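Long-range contacts in 14-3-3 protein (Cryptosporidium parvum, PDB 3EFZ), which probably binds phosphoserine-containing partner proteins as a dimeric, all-helical adaptor of the 14-3-3 family in cell regulation: residues G43-V48 and S70-V75; V51-S56 and I64-G69. All blocks are in the same frame, centred on the assembly; numbering follows the deposited sequence.

Interaction 1: G43-V48 and S70-V75; sequences GNYKDV and SLRNRV
N73 OD1 packs against V48 across the contact and takes two N-H donors from R72 on its own helix. V48 CB lies 3.7 Å from N73 OD1, while R72 NH2 donates to that oxygen at 2.7 Å, with the donor tilted out of the carbonyl plane; R72 NE adds a weak second bond. The pairing holds the N73 amide flat and fixes its rotation, with ND2 turned to the opposing helix, where it makes a weak hydrogen bond to Y45 O at 3.4 Å, and also a hydrogen bond to OD2 of D123 of the second subunit. The amide is laid over the Y45 ring, the two planes only 9° apart, and N73 CB completes the stack as a CH-pi contact 3.9 Å from the ring centroid. Y45 reaches beneath it because its CG stands anti to the carbonyl carbon (chi1 -75°). At the far end of the ring the hydroxyl is hydrogen-bonded to S77.

Helices 32-54 and 63-81 are neighbours in the all-helical 14-3-3 fold, and here their short segments run nearly antiparallel, at 153°, with axes 9.6 Å apart. R72 bridges them by bending at chi2 and chi3, which brings its guanidinium back across the gap. V48 CG2 sits over the centre of one face of that group, 3.8 Å from R72 CZ, whereas Y45 CD1 meets its edge 3.4 Å from R72 NH2, ring and guanidinium standing almost perpendicular. N44, exposed to solvent, accepts a long, weak bond from R72 NH2 through its OD1. The R72 side chain also packs on L147 of helix 138-158 and lies about 7 Å from that of R153, a predicted phosphoserine-contacting residue, so it may belong to the surroundings of the phosphopeptide site.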
loop_
_atom_site.group_PDB
_atom_site.type_symbol
_atom_site.label_atom_id
_atom_site.label_comp_id
_atom_site.label_asym_id
_atom_site.label_seq_id
_atom_site.Cartn_x
_atom_site.Cartn_y
_atom_site.Cartn_z
ATOM N N GLY B 43 11.816 1.312 -0.202
ATOM C CA GLY B 43 12.860 0.345 0.138
ATOM C C GLY B 43 12.490 -0.539 1.323
ATOM O O GLY B 43 12.780 -1.737 1.325
ATOM N N ASN B 44 11.849 0.047 2.331
ATOM C CA ASN B 44 11.354 -0.724 3.463
ATOM C C ASN B 44 10.352 -1.840 3.106
ATOM O O ASN B 44 10.499 -2.954 3.596
ATOM C CB ASN B 44 10.807 0.186 4.561
ATOM C CG ASN B 44 10.288 -0.596 5.755
ATOM O OD1 ASN B 44 9.099 -0.540 6.071
ATOM N ND2 ASN B 44 11.174 -1.346 6.419
ATOM N N TYR B 45 9.338 -1.525 2.279
ATOM C CA TYR B 45 8.359 -2.491 1.801
ATOM C C TYR B 45 9.086 -3.602 1.076
ATOM O O TYR B 45 8.916 -4.769 1.399
ATOM C CB TYR B 45 7.316 -1.842 0.889
ATOM C CG TYR B 45 6.260 -0.999 1.596
ATOM C CD1 TYR B 45 6.508 -0.427 2.853
ATOM C CD2 TYR B 45 5.026 -0.745 0.990
ATOM C CE1 TYR B 45 5.570 0.366 3.482
ATOM C CE2 TYR B 45 4.056 0.032 1.615
ATOM C CZ TYR B 45 4.338 0.584 2.857
ATOM O OH TYR B 45 3.416 1.370 3.465
ATOM N N LYS B 46 9.925 -3.239 0.113
ATOM C CA LYS B 46 10.726 -4.226 -0.578
ATOM C C LYS B 46 11.416 -5.167 0.399
ATOM O O LYS B 46 11.295 -6.378 0.265
ATOM C CB LYS B 46 11.753 -3.586 -1.505
ATOM C CG LYS B 46 12.516 -4.635 -2.320
ATOM C CD LYS B 46 13.616 -3.999 -3.161
ATOM C CE LYS B 46 14.329 -5.040 -3.984
ATOM N NZ LYS B 46 15.224 -4.382 -4.951
ATOM N N ASP B 47 12.109 -4.604 1.386
ATOM C CA ASP B 47 12.852 -5.414 2.329
ATOM C C ASP B 47 12.002 -6.380 3.159
ATOM O O ASP B 47 12.446 -7.498 3.450
ATOM C CB ASP B 47 13.732 -4.551 3.240
ATOM C CG ASP B 47 14.841 -5.366 3.900
ATOM O OD1 ASP B 47 15.675 -5.955 3.165
ATOM O OD2 ASP B 47 14.865 -5.449 5.152
ATOM N N VAL B 48 10.808 -5.939 3.576
ATOM C CA VAL B 48 9.863 -6.808 4.265
ATOM C C VAL B 48 9.566 -8.051 3.402
ATOM O O VAL B 48 9.724 -9.189 3.861
ATOM C CB VAL B 48 8.550 -6.078 4.661
ATOM C CG1 VAL B 48 7.446 -7.089 5.033
ATOM C CG2 VAL B 48 8.801 -5.164 5.832
ATOM N N SER B 70 2.920 -8.738 1.984
ATOM C CA SER B 70 2.008 -7.854 1.289
ATOM C C SER B 70 0.994 -7.207 2.251
ATOM O O SER B 70 0.676 -6.031 2.126
ATOM C CB SER B 70 1.306 -8.598 0.161
ATOM O OG SER B 70 0.172 -7.887 -0.261
ATOM N N LEU B 71 0.515 -7.973 3.224
ATOM C CA LEU B 71 -0.460 -7.460 4.187
ATOM C C LEU B 71 0.151 -6.526 5.238
ATOM O O LEU B 71 -0.511 -5.606 5.715
ATOM C CB LEU B 71 -1.166 -8.608 4.885
ATOM C CG LEU B 71 -2.449 -9.167 4.279
ATOM C CD1 LEU B 71 -3.078 -10.106 5.281
ATOM C CD2 LEU B 71 -3.434 -8.051 3.848
ATOM N N ARG B 72 1.401 -6.790 5.608
ATOM C CA ARG B 72 2.159 -5.936 6.536
ATOM C C ARG B 72 2.279 -4.553 5.892
ATOM O O ARG B 72 2.125 -3.528 6.544
ATOM C CB ARG B 72 3.570 -6.512 6.708
ATOM C CG ARG B 72 4.343 -6.144 7.954
ATOM C CD ARG B 72 4.848 -4.712 8.144
ATOM N NE ARG B 72 5.189 -3.995 6.927
ATOM C CZ ARG B 72 5.917 -2.873 6.890
ATOM N NH1 ARG B 72 6.426 -2.363 8.006
ATOM N NH2 ARG B 72 6.159 -2.270 5.722
ATOM N N ASN B 73 2.570 -4.565 4.594
ATOM C CA ASN B 73 2.842 -3.352 3.828
ATOM C C ASN B 73 1.539 -2.596 3.628
ATOM O O ASN B 73 1.474 -1.392 3.871
ATOM C CB ASN B 73 3.519 -3.670 2.499
ATOM C CG ASN B 73 4.975 -4.135 2.651
ATOM O OD1 ASN B 73 5.616 -3.970 3.696
ATOM N ND2 ASN B 73 5.505 -4.704 1.580
ATOM N N ARG B 74 0.492 -3.305 3.227
ATOM C CA ARG B 74 -0.846 -2.720 3.196
ATOM C C ARG B 74 -1.248 -2.001 4.493
ATOM O O ARG B 74 -1.767 -0.892 4.452
ATOM C CB ARG B 74 -1.882 -3.794 2.858
ATOM C CG ARG B 74 -3.320 -3.506 3.331
ATOM C CD ARG B 74 -4.338 -4.264 2.473
ATOM N NE ARG B 74 -5.681 -4.282 3.066
ATOM C CZ ARG B 74 -6.672 -3.446 2.764
ATOM N NH1 ARG B 74 -7.843 -3.588 3.382
ATOM N NH2 ARG B 74 -6.511 -2.487 1.839
ATOM N N VAL B 75 -1.065 -2.682 5.618
ATOM C CA VAL B 75 -1.450 -2.175 6.954
ATOM C C VAL B 75 -0.658 -0.905 7.338
ATOM O O VAL B 75 -1.184 0.009 7.961
ATOM C CB VAL B 75 -1.274 -3.295 8.043
ATOM C CG1 VAL B 75 -1.094 -2.709 9.415
ATOM C CG2 VAL B 75 -2.449 -4.221 8.049
#

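Interaction 2: V51-S56 and I64-G69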
loop_
_atom_site.group_PDB
_atom_site.type_symbol
_atom_site.label_atom_id
_atom_site.label_comp_id
_atom_site.label_asym_id
_atom_site.label_seq_id
_atom_site.Cartn_x
_atom_site.Cartn_y
_atom_site.Cartn_z
ATOM N N VAL B 51 12.781 -10.421 2.784
ATOM C CA VAL B 51 13.055 -11.208 3.981
ATOM C C VAL B 51 12.024 -12.326 4.193
ATOM O O VAL B 51 12.391 -13.495 4.336
ATOM C CB VAL B 51 13.217 -10.318 5.270
ATOM C CG1 VAL B 51 13.455 -11.180 6.505
ATOM C CG2 VAL B 51 14.375 -9.352 5.116
ATOM N N LEU B 52 10.737 -11.979 4.210
ATOM C CA LEU B 52 9.689 -12.983 4.491
ATOM C C LEU B 52 9.668 -14.141 3.489
ATOM O O LEU B 52 9.221 -15.253 3.789
ATOM C CB LEU B 52 8.311 -12.319 4.545
ATOM C CG LEU B 52 8.037 -11.470 5.798
ATOM C CD1 LEU B 52 6.615 -10.925 5.773
ATOM C CD2 LEU B 52 8.262 -12.267 7.087
ATOM N N THR B 53 10.204 -13.868 2.310
ATOM C CA THR B 53 9.950 -14.641 1.121
ATOM C C THR B 53 11.248 -15.364 0.670
ATOM O O THR B 53 11.197 -16.459 0.088
ATOM C CB THR B 53 9.367 -13.659 0.064
ATOM O OG1 THR B 53 8.015 -14.008 -0.276
ATOM C CG2 THR B 53 10.234 -13.490 -1.121
ATOM N N GLU B 54 12.402 -14.768 0.970
ATOM C CA GLU B 54 13.696 -15.342 0.578
ATOM C C GLU B 54 14.498 -15.884 1.763
ATOM O O GLU B 54 15.493 -16.557 1.561
ATOM C CB GLU B 54 14.524 -14.327 -0.222
ATOM C CG GLU B 54 13.811 -13.871 -1.486
ATOM C CD GLU B 54 14.491 -12.738 -2.225
ATOM O OE1 GLU B 54 15.431 -12.121 -1.687
ATOM O OE2 GLU B 54 14.058 -12.459 -3.365
ATOM N N SER B 55 14.062 -15.597 2.990
ATOM C CA SER B 55 14.778 -16.099 4.173
ATOM C C SER B 55 14.292 -17.479 4.636
ATOM O O SER B 55 14.965 -18.140 5.411
ATOM C CB SER B 55 14.747 -15.093 5.333
ATOM O OG SER B 55 15.496 -13.941 5.012
ATOM N N SER B 56 13.124 -17.897 4.153
ATOM C CA SER B 56 12.561 -19.213 4.475
ATOM C C SER B 56 13.451 -20.336 3.951
ATOM O O SER B 56 14.270 -20.122 3.054
ATOM C CB SER B 56 11.154 -19.352 3.889
ATOM O OG SER B 56 10.517 -20.508 4.397
ATOM N N ILE B 64 1.994 -17.855 0.798
ATOM C CA ILE B 64 1.416 -17.391 2.052
ATOM C C ILE B 64 2.303 -16.324 2.727
ATOM O O ILE B 64 1.804 -15.378 3.348
ATOM C CB ILE B 64 1.049 -18.580 3.003
ATOM C CG1 ILE B 64 0.033 -18.129 4.056
ATOM C CG2 ILE B 64 2.292 -19.249 3.611
ATOM C CD1 ILE B 64 -1.288 -17.670 3.468
ATOM N N LEU B 65 3.612 -16.483 2.562
ATOM C CA LEU B 65 4.598 -15.637 3.191
ATOM C C LEU B 65 4.697 -14.318 2.450
ATOM O O LEU B 65 4.917 -13.276 3.081
ATOM C CB LEU B 65 5.951 -16.340 3.214
ATOM C CG LEU B 65 6.051 -17.517 4.184
ATOM C CD1 LEU B 65 7.296 -18.353 3.890
ATOM C CD2 LEU B 65 6.020 -17.037 5.626
ATOM N N LEU B 66 4.518 -14.388 1.126
ATOM C CA LEU B 66 4.345 -13.217 0.255
ATOM C C LEU B 66 3.103 -12.427 0.660
ATOM O O LEU B 66 3.146 -11.202 0.724
ATOM C CB LEU B 66 4.225 -13.627 -1.227
ATOM C CG LEU B 66 3.963 -12.548 -2.289
ATOM C CD1 LEU B 66 5.019 -11.443 -2.271
ATOM C CD2 LEU B 66 3.881 -13.161 -3.670
ATOM N N LEU B 67 2.002 -13.133 0.904
ATOM C CA LEU B 67 0.774 -12.503 1.364
ATOM C C LEU B 67 0.977 -11.828 2.733
ATOM O O LEU B 67 0.520 -10.715 2.938
ATOM C CB LEU B 67 -0.352 -13.526 1.436
ATOM C CG LEU B 67 -1.757 -13.010 1.794
ATOM C CD1 LEU B 67 -2.327 -12.195 0.666
ATOM C CD2 LEU B 67 -2.663 -14.166 2.109
ATOM N N ALA B 68 1.651 -12.512 3.658
ATOM C CA ALA B 68 1.936 -11.945 4.976
ATOM C C ALA B 68 2.689 -10.606 4.848
ATOM O O ALA B 68 2.331 -9.625 5.492
ATOM C CB ALA B 68 2.715 -12.935 5.828
ATOM N N GLY B 69 3.728 -10.589 4.015
ATOM C CA GLY B 69 4.491 -9.385 3.703
ATOM C C GLY B 69 3.639 -8.331 3.026
ATOM O O GLY B 69 3.631 -7.178 3.443
#
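L65 meets the carbonyl of L52, its CB lying 3.5 Å from L52 O. With CG anti to the carbonyl carbon (chi1 -71°), the leucine extends past this oxygen, and its CD1 continues to S56, 3.9 Å from OG. One branched side chain thus touches both the L52 carbonyl and S56 in the loop that follows. The backbones are nearest here too, L65 CA standing 5.8 Å from T53 CA. L52 O itself is not left to hydrocarbon alone: Y135 OH is hydrogen-bonded to it, and the Y135 side chain also packs against L65 and S56.

One residue on, L66 turns its CB away from the partner segment overall, yet that atom still lies 3.9 Å from T53 OG1. The threonine oxygen lies beside the helix backbone here, 3.8 Å from L66 N, in a contact of packing alone. A68 comes next on the facing side and offers its methyl to L52, CD1 to CB being 4.4 Å, a looser apolar touch. The shortest contact is at G69: L52 CD1 rests against bare backbone, 3.3 Å from G69 CA, a separation below the usual carbon packing distance whose exact value is doubtful, and it also lies 3.4 Å from G69 N. The absence of a side chain at this position lets the leucine methyl lie directly on the helix surface.

The two helices form an antiparallel helical hairpin, the chain reversing between helix 32-54 and helix 63-81. Helix 138-158 closes on the first arm, with C144 against L52, while helix 100-131 backs the second through I127 against A68 and N131 against L65. The second subunit lies alongside, its N131 packing on T53 and its I127 on L66.

In the fold
Both interactions join helix 32-54 to helix 63-81, and interaction 2 is nested inside the loop closed by interaction 1, their centres about 10 Å apart; V48 CG1 and G69 CA, 4.0 Å apart, connect them. Each is largely buried, although one touching residue of interaction 1, N44, is exposed. Their chemistry diverges with position. Nearer the chain's centre and the predicted phosphoserine-contacting arginines, interaction 1 relies on amide, guanidinium and aromatic groups. Toward the turn and away from those sites, with its centre about 17 Å from the centre of the chain, interaction 2 has no hydrogen bond between its segments and rests on leucine packing. The second subunit touches both.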